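Local coordinates for Iron(III) ABC transporter, periplasmic iron-compound-binding protein (Vibrio cholerae, PDB 3TEF) that probably binds iron-loaded catecholate siderophores in the periplasm and delivers them to an ABC transporter for iron uptake, at residues H8-T13 against K91-L96; D34-E39 against P132-K137; E39-S44 against Y76-D81. All blocks are in the same frame, centred on the assembly; numbering follows the deposited sequence.

Contacts 1 and 3 lie in the N-terminal lobe of a periplasmic binding protein, the half built round the parallel sheet 42-43, 22-25, 82-85, 102-104, and contact 2 sets this lobe on the long helix 131-154 that runs on to the other lobe. Contact 1 packs the turn of the N-terminal hairpin against helix 93-99, near edge strand 102-104, and contact 3 joins the other edge strand, 42-43, to the end of helix 72-77. Their centres are about 17 Å apart, and nearest atoms are about 7 Å apart. The centre of contact 2 is about 23 Å from that of contact 1 and about 20 Å from that of contact 3. Glu-39 is common to contacts 2 and 3.

Contact 1: residues H8-T13 against K91-L96; sequences HRLGKT and KSYDEL
Tyr-93, at the start of helix 93-99, lays its ring against Leu-10 in the turn of the N-terminal hairpin. Leu-10 CB stands over the middle of one ring face, 3.8 Å from the centroid of the Tyr-93 ring and only 5° off the normal, a CH-pi contact. Leu-10 CD1 packs against the stem of the tyrosine, 3.5 Å from Tyr-93 CB. Tyr-93 CG lies anti to the backbone N (chi1 -178°), which extends the ring from the helix to the hairpin and carries OH into a polar cluster. There His-8 NE2 gives a weak hydrogen bond to Tyr-93 OH at 3.3 Å, bent to 124°, with the hydroxyl near the plane of the imidazole. Thr-13 OG1 and Tyr-93 OH lie 2.9 Å apart, and each has a hydrogen bond with Thr-102 O in strand 102-104. A water in the plane of the phenol, 2.6 Å from Tyr-93 OH, donates to Lys-12 O. Tyrosine suits this site with its apolar face and polar end. The type I beta turn runs from His-8 to Gly-11, and the positive phi of Gly-11 favours glycine. The two-residue turn of antiparallel hairpin 3-8/11-16 thus packs on helix 93-99 beside strand 102-104.

Contact 2: residues D34-E39 against P132-K137; sequences DSFGIE and PAVEAK
A Schellman motif ends helix 27-35, and Phe-36, beside its glycine, reaches from there to the long helix 131-154. The Phe-36 ring meets Val-134 in a CH-pi contact: CG2 of the valine sits over one face, 4.0 Å from the ring centroid and 15° off the normal, displaced toward the rim. The two side chains cross at about a right angle, with Phe-36 CZ and Val-134 CG2 3.9 Å apart. Phe-36 CE1 also approaches the helix backbone, 3.9 Å from Val-134 CA. A flat apolar ring suits this place, offering a face to the valine methyl and an edge to the lysine stem of Lys-137. Gly-37, with positive phi, is the C-prime residue of the motif: its N bonds Asp-34 O at 2.9 Å, while Ile-38 N turns back to Ile-33 O. Glycine suits this left-handed backbone, where a CB would press on the preceding carbonyl. One turn beyond Ala-133, Lys-137 brings CB near the plane of the phenyl ring, 4.1 Å from Phe-36 CE1. Its chain bends at chi2 (70°), leading the ammonium away from the ring to a salt bridge with Glu-271 and a hydrogen bond with Gln-140. Val-267 of helix 267-279 touches both Phe-36 and Lys-137.

Contact 3: residues E39-S44 against Y76-D81; sequences EPVAVS and YTQKPD
Val-41 and Ala-42 face Gln-78 where edge strand 42-43 of the parallel sheet in the N-terminal lobe passes the end of helix 72-77. The setting is the alternation of strand and helix of this alpha/beta lobe: the chain leaves helical geometry at Lys-79 and runs on through Pro-80 into strand 82-85. No hydrogen bond joins the two segments, and the contact is one of packing.

The apolar part rests on the aliphatic stem of the glutamine. Ala-42 CB meets Gln-78 CG at 4.0 Å; the short alanine allows the stem to come close to the strand. Val-41 lies alongside, its side chain and that of Gln-78 sliding past each other in opposite directions, and its side chain also touches Val-23 and Arg-21. A branched apolar side chain suits a place that touches both Val-23 of strand 22-25 and the glutamine.

Hydrogen bonds run within a segment or to the rest of the lobe, none across the contact. The backbones of Val-41 and Ala-42 bond to Val-22 and Val-24 of the adjacent strand. Successive residues of a regular strand point to opposite sides, but the backbone of Val-41 is not extended (psi -17°), and both CB atoms turn toward Gln-78. On the other segment, Lys-79 N bonds Tyr-76 O at 3.1 Å and Lys-79 takes positive phi, while Gln-78 O receives a hydrogen bond from Arg-21 NE.

At the polar end of the glutamine, the chain bends at chi2 (-67°), turning the amide over toward Val-41. Gln-78 OE1 lies 4.1 Å from Val-41 CG2. It also comes within 3.6 Å of Val-41 O, and as both are carbonyl oxygens, and so acceptors, no hydrogen bond forms between Gln-78 OE1 and Val-41 O.

Contact 1: residues H8-T13 against K91-L96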
ATOM      1  N   HIS A   8      16.979   2.983  -0.767  1.00 23.78           N
ATOM      2  CA  HIS A   8      15.626   2.783  -0.285  1.00 22.71           C
ATOM      3  C   HIS A   8      15.462   3.406   1.094  1.00 19.53           C
ATOM      4  O   HIS A   8      16.374   4.096   1.596  1.00 21.94           O
ATOM      5  CB  HIS A   8      15.304   1.284  -0.238  1.00 19.92           C
ATOM      6  CG  HIS A   8      16.223   0.516   0.655  1.00 20.71           C
ATOM      7  ND1 HIS A   8      17.362  -0.105   0.191  1.00 25.34           N
ATOM      8  CD2 HIS A   8      16.191   0.315   1.988  1.00 16.87           C
ATOM      9  CE1 HIS A   8      17.992  -0.668   1.205  1.00 17.06           C
ATOM     10  NE2 HIS A   8      17.306  -0.432   2.307  1.00 21.85           N
ATOM     11  N   ARG A   9      14.306   3.189   1.710  1.00 19.46           N
ATOM     12  CA  ARG A   9      14.012   3.865   2.973  1.00 21.61           C
ATOM     13  C   ARG A   9      15.051   3.587   4.047  1.00 22.42           C
ATOM     14  O   ARG A   9      15.361   4.459   4.864  1.00 21.59           O
ATOM     15  CB  ARG A   9      12.627   3.511   3.503  1.00 25.05           C
ATOM     16  CG  ARG A   9      12.281   4.317   4.739  1.00 26.65           C
ATOM     17  CD  ARG A   9      11.079   3.757   5.449  1.00 29.11           C
ATOM     18  NE  ARG A   9       9.839   4.005   4.722  1.00 25.98           N
ATOM     19  CZ  ARG A   9       8.643   3.726   5.222  1.00 27.29           C
ATOM     20  NH1 ARG A   9       8.556   3.204   6.444  1.00 31.51           N
ATOM     21  NH2 ARG A   9       7.545   3.980   4.521  1.00 26.89           N
ATOM     22  N   LEU A  10      15.597   2.375   4.052  1.00 22.23           N
ATOM     23  CA  LEU A  10      16.524   1.989   5.112  1.00 23.56           C
ATOM     24  C   LEU A  10      17.990   2.050   4.648  1.00 19.84           C
ATOM     25  O   LEU A  10      18.847   1.332   5.159  1.00 22.58           O
ATOM     26  CB  LEU A  10      16.168   0.595   5.663  1.00 21.68           C
ATOM     27  CG  LEU A  10      14.948   0.424   6.591  1.00 27.18           C
ATOM     28  CD1 LEU A  10      15.329   0.224   8.049  1.00 28.14           C
ATOM     29  CD2 LEU A  10      13.893   1.535   6.461  1.00 23.87           C
ATOM     30  N   GLY A  11      18.263   2.895   3.662  1.00 20.70           N
ATOM     31  CA  GLY A  11      19.633   3.137   3.247  1.00 25.01           C
ATOM     32  C   GLY A  11      19.967   2.606   1.871  1.00 23.35           C
ATOM     33  O   GLY A  11      19.105   2.569   0.989  1.00 23.94           O
ATOM     34  N   LYS A  12      21.223   2.206   1.690  1.00 23.92           N
ATOM     35  CA  LYS A  12      21.716   1.728   0.408  1.00 25.17           C
ATOM     36  C   LYS A  12      22.126   0.268   0.514  1.00 27.56           C
ATOM     37  O   LYS A  12      22.753  -0.138   1.489  1.00 24.83           O
ATOM     38  CB  LYS A  12      22.913   2.572  -0.056  1.00 30.19           C
ATOM     39  CG  LYS A  12      22.553   4.019  -0.362  1.00 37.12           C
ATOM     40  CD  LYS A  12      23.803   4.847  -0.621  1.00 36.60           C
ATOM     41  CE  LYS A  12      24.723   4.850   0.587  1.00 37.64           C
ATOM     42  NZ  LYS A  12      25.861   5.781   0.390  1.00 37.78           N
ATOM     43  N   THR A  13      21.757  -0.514  -0.498  1.00 26.17           N
ATOM     44  CA  THR A  13      22.116  -1.918  -0.555  1.00 27.20           C
ATOM     45  C   THR A  13      22.758  -2.227  -1.898  1.00 28.20           C
ATOM     46  O   THR A  13      22.208  -1.888  -2.946  1.00 27.56           O
ATOM     47  CB  THR A  13      20.868  -2.803  -0.393  1.00 25.36           C
ATOM     48  OG1 THR A  13      20.276  -2.543   0.889  1.00 24.69           O
ATOM     49  CG2 THR A  13      21.234  -4.274  -0.508  1.00 25.26           C
ATOM     50  N   LYS A  91      11.652  -2.730  11.156  1.00 24.63           N
ATOM     51  CA  LYS A  91      12.430  -2.686  12.395  1.00 27.18           C
ATOM     52  C   LYS A  91      13.425  -3.837  12.438  1.00 25.09           C
ATOM     53  O   LYS A  91      14.373  -3.821  13.231  1.00 28.08           O
ATOM     54  CB  LYS A  91      11.537  -2.705  13.639  1.00 32.32           C
ATOM     55  CG  LYS A  91      10.591  -1.515  13.756  1.00 36.33           C
ATOM     56  CD  LYS A  91       9.882  -1.486  15.117  1.00 38.46           C
ATOM     57  CE  LYS A  91       9.273  -2.841  15.493  1.00 43.39           C
ATOM     58  NZ  LYS A  91       8.160  -3.295  14.577  1.00 40.96           N
ATOM     59  N   SER A  92      13.213  -4.838  11.580  1.00 22.52           N
ATOM     60  CA  SER A  92      14.073  -6.014  11.570  1.00 21.26           C
ATOM     61  C   SER A  92      15.125  -5.944  10.491  1.00 19.42           C
ATOM     62  O   SER A  92      15.859  -6.901  10.275  1.00 21.63           O
ATOM     63  CB  SER A  92      13.253  -7.298  11.390  1.00 25.75           C
ATOM     64  OG  SER A  92      12.498  -7.587  12.552  1.00 26.85           O
ATOM     65  N   TYR A  93      15.183  -4.817   9.795  1.00 20.00           N
ATOM     66  CA  TYR A  93      16.130  -4.658   8.700  1.00 22.27           C
ATOM     67  C   TYR A  93      17.582  -4.945   9.071  1.00 22.26           C
ATOM     68  O   TYR A  93      18.307  -5.580   8.303  1.00 23.31           O
ATOM     69  CB  TYR A  93      16.036  -3.251   8.124  1.00 21.73           C
ATOM     70  CG  TYR A  93      16.961  -3.030   6.954  1.00 20.91           C
ATOM     71  CD1 TYR A  93      16.575  -3.367   5.668  1.00 23.02           C
ATOM     72  CD2 TYR A  93      18.221  -2.466   7.140  1.00 21.26           C
ATOM     73  CE1 TYR A  93      17.413  -3.153   4.585  1.00 20.11           C
ATOM     74  CE2 TYR A  93      19.073  -2.254   6.060  1.00 22.22           C
ATOM     75  CZ  TYR A  93      18.663  -2.594   4.795  1.00 20.88           C
ATOM     76  OH  TYR A  93      19.484  -2.397   3.713  1.00 22.39           O
ATOM     77  N   ASP A  94      18.023  -4.451  10.226  1.00 24.14           N
ATOM     78  CA  ASP A  94      19.428  -4.585  10.579  1.00 26.29           C
ATOM     79  C   ASP A  94      19.795  -6.056  10.692  1.00 24.40           C
ATOM     80  O   ASP A  94      20.858  -6.470  10.217  1.00 23.32           O
ATOM     81  CB  ASP A  94      19.771  -3.828  11.868  1.00 25.90           C
ATOM     82  CG  ASP A  94      18.882  -4.223  13.035  1.00 28.49           C
ATOM     83  OD1 ASP A  94      17.744  -4.715  12.809  1.00 36.18           O
ATOM     84  OD2 ASP A  94      19.315  -4.047  14.185  1.00 38.84           O
ATOM     85  N   GLU A  95      18.898  -6.836  11.295  1.00 24.68           N
ATOM     86  CA  GLU A  95      19.111  -8.270  11.452  1.00 23.30           C
ATOM     87  C   GLU A  95      19.074  -9.003  10.113  1.00 25.68           C
ATOM     88  O   GLU A  95      19.908  -9.875   9.847  1.00 24.09           O
ATOM     89  CB  GLU A  95      18.095  -8.865  12.432  1.00 26.61           C
ATOM     90  CG  GLU A  95      18.320  -8.428  13.863  1.00 35.12           C
ATOM     91  CD  GLU A  95      19.549  -9.080  14.457  1.00 40.90           C
ATOM     92  OE1 GLU A  95      19.880 -10.204  14.020  1.00 46.77           O
ATOM     93  OE2 GLU A  95      20.189  -8.473  15.347  1.00 51.74           O
ATOM     94  N   LEU A  96      18.116  -8.639   9.260  1.00 21.19           N
ATOM     95  CA  LEU A  96      18.003  -9.291   7.958  1.00 23.56           C
ATOM     96  C   LEU A  96      19.214  -8.940   7.090  1.00 22.78           C
ATOM     97  O   LEU A  96      19.688  -9.765   6.311  1.00 22.59           O
ATOM     98  CB  LEU A  96      16.703  -8.883   7.255  1.00 22.51           C
ATOM     99  CG  LEU A  96      15.374  -9.333   7.872  1.00 23.52           C
ATOM    100  CD1 LEU A  96      14.199  -8.599   7.198  1.00 19.65           C
ATOM    101  CD2 LEU A  96      15.171 -10.866   7.782  1.00 22.51           C
TER
HETATM  102  O   HOH W   1      21.774  -1.153   3.923  1.00 22.99           O

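Contact 2: residues D34-E39 against P132-K137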
ATOM      1  N   ASP A  34       5.942 -10.537  -7.915  1.00 22.16           N
ATOM      2  CA  ASP A  34       5.216 -11.492  -8.737  1.00 25.46           C
ATOM      3  C   ASP A  34       4.726 -10.869 -10.051  1.00 26.34           C
ATOM      4  O   ASP A  34       4.828 -11.489 -11.106  1.00 25.81           O
ATOM      5  CB  ASP A  34       4.059 -12.106  -7.955  1.00 22.98           C
ATOM      6  CG  ASP A  34       3.256 -13.073  -8.792  1.00 27.14           C
ATOM      7  OD1 ASP A  34       3.698 -14.225  -8.947  1.00 27.26           O
ATOM      8  OD2 ASP A  34       2.198 -12.661  -9.297  1.00 28.40           O
ATOM      9  N   SER A  35       4.202  -9.646  -9.983  1.00 22.61           N
ATOM     10  CA  SER A  35       3.659  -8.964 -11.158  1.00 22.13           C
ATOM     11  C   SER A  35       4.691  -8.799 -12.274  1.00 25.12           C
ATOM     12  O   SER A  35       4.349  -8.860 -13.468  1.00 26.26           O
ATOM     13  CB  SER A  35       3.082  -7.597 -10.781  1.00 24.09           C
ATOM     14  OG  SER A  35       1.964  -7.736  -9.925  1.00 30.20           O
ATOM     15  N   PHE A  36       5.941  -8.581 -11.885  1.00 24.14           N
ATOM     16  CA  PHE A  36       7.028  -8.397 -12.846  1.00 27.33           C
ATOM     17  C   PHE A  36       7.693  -9.724 -13.229  1.00 30.92           C
ATOM     18  O   PHE A  36       8.704  -9.747 -13.929  1.00 32.09           O
ATOM     19  CB  PHE A  36       8.050  -7.360 -12.343  1.00 29.59           C
ATOM     20  CG  PHE A  36       7.573  -5.934 -12.468  1.00 28.57           C
ATOM     21  CD1 PHE A  36       7.178  -5.433 -13.703  1.00 32.62           C
ATOM     22  CD2 PHE A  36       7.521  -5.098 -11.364  1.00 27.07           C
ATOM     23  CE1 PHE A  36       6.731  -4.128 -13.822  1.00 31.17           C
ATOM     24  CE2 PHE A  36       7.070  -3.799 -11.474  1.00 26.92           C
ATOM     25  CZ  PHE A  36       6.682  -3.309 -12.705  1.00 29.46           C
ATOM     26  N   GLY A  37       7.104 -10.828 -12.776  1.00 27.69           N
ATOM     27  CA  GLY A  37       7.473 -12.140 -13.272  1.00 31.10           C
ATOM     28  C   GLY A  37       8.549 -12.870 -12.502  1.00 27.68           C
ATOM     29  O   GLY A  37       9.112 -13.845 -12.990  1.00 30.71           O
ATOM     30  N   ILE A  38       8.838 -12.403 -11.292  1.00 26.18           N
ATOM     31  CA  ILE A  38       9.853 -13.037 -10.452  1.00 24.87           C
ATOM     32  C   ILE A  38       9.200 -13.989  -9.451  1.00 26.24           C
ATOM     33  O   ILE A  38       8.178 -13.649  -8.864  1.00 28.94           O
ATOM     34  CB  ILE A  38      10.652 -11.972  -9.666  1.00 26.84           C
ATOM     35  CG1 ILE A  38      11.300 -10.951 -10.618  1.00 31.05           C
ATOM     36  CG2 ILE A  38      11.656 -12.638  -8.734  1.00 26.51           C
ATOM     37  CD1 ILE A  38      12.224 -11.562 -11.659  1.00 34.07           C
ATOM     38  N   GLU A  39       9.780 -15.174  -9.247  1.00 25.00           N
ATOM     39  CA  GLU A  39       9.197 -16.130  -8.309  1.00 27.91           C
ATOM     40  C   GLU A  39      10.108 -16.332  -7.102  1.00 24.71           C
ATOM     41  O   GLU A  39      11.207 -16.848  -7.241  1.00 26.89           O
ATOM     42  CB  GLU A  39       8.918 -17.483  -8.970  1.00 32.50           C
ATOM     43  CG  GLU A  39       8.150 -18.438  -8.061  1.00 33.32           C
ATOM     44  CD  GLU A  39       7.949 -19.806  -8.669  1.00 40.39           C
ATOM     45  OE1 GLU A  39       8.409 -20.026  -9.810  1.00 45.30           O
ATOM     46  OE2 GLU A  39       7.323 -20.660  -8.006  1.00 42.15           O
ATOM     47  N   PRO A 132      12.953  -2.019 -18.996  1.00 30.83           N
ATOM     48  CA  PRO A 132      11.957  -1.677 -20.024  1.00 32.12           C
ATOM     49  C   PRO A 132      10.524  -2.029 -19.622  1.00 27.73           C
ATOM     50  O   PRO A 132       9.598  -1.240 -19.863  1.00 31.13           O
ATOM     51  CB  PRO A 132      12.396  -2.515 -21.235  1.00 35.89           C
ATOM     52  CG  PRO A 132      13.860  -2.757 -21.013  1.00 36.17           C
ATOM     53  CD  PRO A 132      13.983  -2.937 -19.521  1.00 31.88           C
ATOM     54  N   ALA A 133      10.342  -3.199 -19.017  1.00 29.62           N
ATOM     55  CA  ALA A 133       9.020  -3.626 -18.574  1.00 30.90           C
ATOM     56  C   ALA A 133       8.507  -2.706 -17.480  1.00 26.97           C
ATOM     57  O   ALA A 133       7.325  -2.358 -17.439  1.00 26.81           O
ATOM     58  CB  ALA A 133       9.069  -5.057 -18.076  1.00 27.63           C
ATOM     59  N   VAL A 134       9.401  -2.320 -16.578  1.00 26.84           N
ATOM     60  CA  VAL A 134       9.021  -1.413 -15.512  1.00 23.34           C
ATOM     61  C   VAL A 134       8.609  -0.063 -16.085  1.00 26.55           C
ATOM     62  O   VAL A 134       7.591   0.502 -15.695  1.00 23.25           O
ATOM     63  CB  VAL A 134      10.169  -1.254 -14.478  1.00 25.14           C
ATOM     64  CG1 VAL A 134       9.846  -0.154 -13.480  1.00 25.55           C
ATOM     65  CG2 VAL A 134      10.404  -2.575 -13.778  1.00 27.82           C
ATOM     66  N   GLU A 135       9.391   0.453 -17.031  1.00 26.68           N
ATOM     67  CA  GLU A 135       9.066   1.746 -17.613  1.00 27.19           C
ATOM     68  C   GLU A 135       7.741   1.722 -18.368  1.00 26.98           C
ATOM     69  O   GLU A 135       6.971   2.682 -18.302  1.00 30.02           O
ATOM     70  CB  GLU A 135      10.196   2.250 -18.515  1.00 28.44           C
ATOM     71  CG  GLU A 135      11.477   2.616 -17.766  1.00 30.78           C
ATOM     72  CD  GLU A 135      11.277   3.705 -16.715  1.00 30.29           C
ATOM     73  OE1 GLU A 135      10.402   4.584 -16.890  1.00 30.67           O
ATOM     74  OE2 GLU A 135      12.015   3.689 -15.713  1.00 30.26           O
ATOM     75  N   ALA A 136       7.471   0.632 -19.084  1.00 28.35           N
ATOM     76  CA  ALA A 136       6.207   0.499 -19.796  1.00 30.41           C
ATOM     77  C   ALA A 136       5.046   0.577 -18.813  1.00 27.77           C
ATOM     78  O   ALA A 136       4.048   1.263 -19.065  1.00 26.05           O
ATOM     79  CB  ALA A 136       6.152  -0.819 -20.597  1.00 29.08           C
ATOM     80  N   LYS A 137       5.187  -0.126 -17.688  1.00 25.57           N
ATOM     81  CA  LYS A 137       4.155  -0.149 -16.661  1.00 25.38           C
ATOM     82  C   LYS A 137       3.979   1.232 -16.054  1.00 25.96           C
ATOM     83  O   LYS A 137       2.855   1.701 -15.862  1.00 27.05           O
ATOM     84  CB  LYS A 137       4.513  -1.141 -15.555  1.00 25.71           C
ATOM     85  CG  LYS A 137       3.340  -1.500 -14.709  1.00 27.89           C
ATOM     86  CD  LYS A 137       2.407  -2.343 -15.555  1.00 34.21           C
ATOM     87  CE  LYS A 137       1.050  -2.428 -14.955  1.00 38.91           C
ATOM     88  NZ  LYS A 137       0.145  -3.198 -15.849  1.00 36.66           N
TER

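Contact 3: residues E39-S44 against Y76-D81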
ATOM      1  N   GLU A  39       9.780 -15.174  -9.247  1.00 25.00           N
ATOM      2  CA  GLU A  39       9.197 -16.130  -8.309  1.00 27.91           C
ATOM      3  C   GLU A  39      10.108 -16.332  -7.102  1.00 24.71           C
ATOM      4  O   GLU A  39      11.207 -16.848  -7.241  1.00 26.89           O
ATOM      5  CB  GLU A  39       8.918 -17.483  -8.970  1.00 32.50           C
ATOM      6  CG  GLU A  39       8.150 -18.438  -8.061  1.00 33.32           C
ATOM      7  CD  GLU A  39       7.949 -19.806  -8.669  1.00 40.39           C
ATOM      8  OE1 GLU A  39       8.409 -20.026  -9.810  1.00 45.30           O
ATOM      9  OE2 GLU A  39       7.323 -20.660  -8.006  1.00 42.15           O
ATOM     10  N   PRO A  40       9.631 -15.950  -5.914  1.00 23.31           N
ATOM     11  CA  PRO A  40      10.443 -16.026  -4.690  1.00 24.61           C
ATOM     12  C   PRO A  40      10.562 -17.457  -4.191  1.00 25.26           C
ATOM     13  O   PRO A  40       9.771 -18.320  -4.603  1.00 27.20           O
ATOM     14  CB  PRO A  40       9.630 -15.217  -3.682  1.00 22.63           C
ATOM     15  CG  PRO A  40       8.203 -15.415  -4.142  1.00 28.10           C
ATOM     16  CD  PRO A  40       8.280 -15.418  -5.661  1.00 24.00           C
ATOM     17  N   VAL A  41      11.536 -17.698  -3.322  1.00 22.62           N
ATOM     18  CA  VAL A  41      11.743 -19.009  -2.731  1.00 25.84           C
ATOM     19  C   VAL A  41      11.086 -19.165  -1.358  1.00 29.17           C
ATOM     20  O   VAL A  41      10.898 -20.288  -0.885  1.00 29.64           O
ATOM     21  CB  VAL A  41      13.242 -19.376  -2.626  1.00 24.22           C
ATOM     22  CG1 VAL A  41      13.885 -19.411  -4.007  1.00 28.52           C
ATOM     23  CG2 VAL A  41      13.980 -18.417  -1.697  1.00 26.58           C
ATOM     24  N   ALA A  42      10.733 -18.046  -0.732  1.00 22.54           N
ATOM     25  CA  ALA A  42      10.076 -18.049   0.571  1.00 19.62           C
ATOM     26  C   ALA A  42       9.350 -16.720   0.753  1.00 23.09           C
ATOM     27  O   ALA A  42       9.774 -15.694   0.207  1.00 20.04           O
ATOM     28  CB  ALA A  42      11.087 -18.267   1.682  1.00 25.38           C
ATOM     29  N   VAL A  43       8.237 -16.750   1.481  1.00 18.55           N
ATOM     30  CA  VAL A  43       7.380 -15.577   1.615  1.00 17.95           C
ATOM     31  C   VAL A  43       6.769 -15.485   2.997  1.00 20.16           C
ATOM     32  O   VAL A  43       6.571 -16.498   3.670  1.00 22.03           O
ATOM     33  CB  VAL A  43       6.229 -15.586   0.584  1.00 18.08           C
ATOM     34  CG1 VAL A  43       6.789 -15.573  -0.828  1.00 19.57           C
ATOM     35  CG2 VAL A  43       5.316 -16.804   0.803  1.00 21.49           C
ATOM     36  N   SER A  44       6.455 -14.270   3.423  1.00 19.43           N
ATOM     37  CA  SER A  44       5.676 -14.130   4.640  1.00 18.02           C
ATOM     38  C   SER A  44       4.298 -14.740   4.409  1.00 20.94           C
ATOM     39  O   SER A  44       3.870 -14.937   3.266  1.00 20.49           O
ATOM     40  CB  SER A  44       5.572 -12.661   5.069  1.00 23.35           C
ATOM     41  OG  SER A  44       5.167 -11.858   3.984  1.00 22.39           O
ATOM     42  N   TYR A  76      17.488 -17.819   6.892  1.00 25.32           N
ATOM     43  CA  TYR A  76      18.892 -18.197   6.766  1.00 26.32           C
ATOM     44  C   TYR A  76      19.030 -19.532   6.042  1.00 27.36           C
ATOM     45  O   TYR A  76      19.894 -19.699   5.181  1.00 28.01           O
ATOM     46  CB  TYR A  76      19.565 -18.281   8.138  1.00 26.11           C
ATOM     47  CG  TYR A  76      21.022 -18.668   8.047  1.00 27.24           C
ATOM     48  CD1 TYR A  76      21.983 -17.738   7.676  1.00 28.90           C
ATOM     49  CD2 TYR A  76      21.436 -19.966   8.311  1.00 31.09           C
ATOM     50  CE1 TYR A  76      23.322 -18.088   7.578  1.00 29.63           C
ATOM     51  CE2 TYR A  76      22.773 -20.327   8.211  1.00 30.87           C
ATOM     52  CZ  TYR A  76      23.707 -19.389   7.843  1.00 33.35           C
ATOM     53  OH  TYR A  76      25.038 -19.742   7.751  1.00 36.84           O
ATOM     54  N   THR A  77      18.163 -20.470   6.393  1.00 27.13           N
ATOM     55  CA  THR A  77      18.165 -21.796   5.779  1.00 27.91           C
ATOM     56  C   THR A  77      17.913 -21.736   4.271  1.00 32.28           C
ATOM     57  O   THR A  77      18.450 -22.544   3.510  1.00 31.26           O
ATOM     58  CB  THR A  77      17.109 -22.690   6.433  1.00 32.40           C
ATOM     59  OG1 THR A  77      17.439 -22.877   7.818  1.00 37.63           O
ATOM     60  CG2 THR A  77      17.051 -24.041   5.746  1.00 41.24           C
ATOM     61  N   GLN A  78      17.109 -20.767   3.843  1.00 25.86           N
ATOM     62  CA  GLN A  78      16.786 -20.612   2.427  1.00 28.22           C
ATOM     63  C   GLN A  78      17.913 -20.031   1.567  1.00 27.35           C
ATOM     64  O   GLN A  78      17.797 -19.989   0.347  1.00 29.02           O
ATOM     65  CB  GLN A  78      15.498 -19.793   2.261  1.00 26.97           C
ATOM     66  CG  GLN A  78      14.278 -20.479   2.826  1.00 25.98           C
ATOM     67  CD  GLN A  78      13.928 -21.730   2.045  1.00 32.39           C
ATOM     68  OE1 GLN A  78      13.714 -21.669   0.836  1.00 39.30           O
ATOM     69  NE2 GLN A  78      13.895 -22.870   2.722  1.00 34.49           N
ATOM     70  N   LYS A  79      18.993 -19.561   2.197  1.00 25.92           N
ATOM     71  CA  LYS A  79      20.147 -19.039   1.467  1.00 29.02           C
ATOM     72  C   LYS A  79      19.762 -18.001   0.419  1.00 26.84           C
ATOM     73  O   LYS A  79      20.057 -18.156  -0.769  1.00 28.42           O
ATOM     74  CB  LYS A  79      20.912 -20.173   0.791  1.00 32.39           C
ATOM     75  CG  LYS A  79      21.403 -21.245   1.741  1.00 38.99           C
ATOM     76  CD  LYS A  79      21.957 -22.425   0.962  1.00 43.71           C
ATOM     77  CE  LYS A  79      22.140 -23.648   1.850  1.00 47.72           C
ATOM     78  NZ  LYS A  79      22.280 -24.891   1.038  1.00 51.70           N
ATOM     79  N   PRO A  80      19.108 -16.924   0.856  1.00 24.92           N
ATOM     80  CA  PRO A  80      18.670 -15.925  -0.117  1.00 24.10           C
ATOM     81  C   PRO A  80      19.822 -15.135  -0.720  1.00 24.77           C
ATOM     82  O   PRO A  80      20.851 -14.893  -0.059  1.00 26.64           O
ATOM     83  CB  PRO A  80      17.765 -15.003   0.709  1.00 25.83           C
ATOM     84  CG  PRO A  80      18.221 -15.163   2.106  1.00 25.00           C
ATOM     85  CD  PRO A  80      18.735 -16.571   2.237  1.00 28.48           C
ATOM     86  N   ASP A  81      19.649 -14.744  -1.979  1.00 24.80           N
ATOM     87  CA  ASP A  81      20.556 -13.802  -2.611  1.00 27.05           C
ATOM     88  C   ASP A  81      20.035 -12.387  -2.378  1.00 27.02           C
ATOM     89  O   ASP A  81      20.788 -11.424  -2.445  1.00 24.93           O
ATOM     90  CB  ASP A  81      20.683 -14.088  -4.106  1.00 28.73           C
ATOM     91  CG  ASP A  81      21.213 -15.479  -4.385  1.00 35.42           C
ATOM     92  OD1 ASP A  81      22.373 -15.752  -4.018  1.00 35.83           O
ATOM     93  OD2 ASP A  81      20.473 -16.303  -4.966  1.00 35.27           O
TER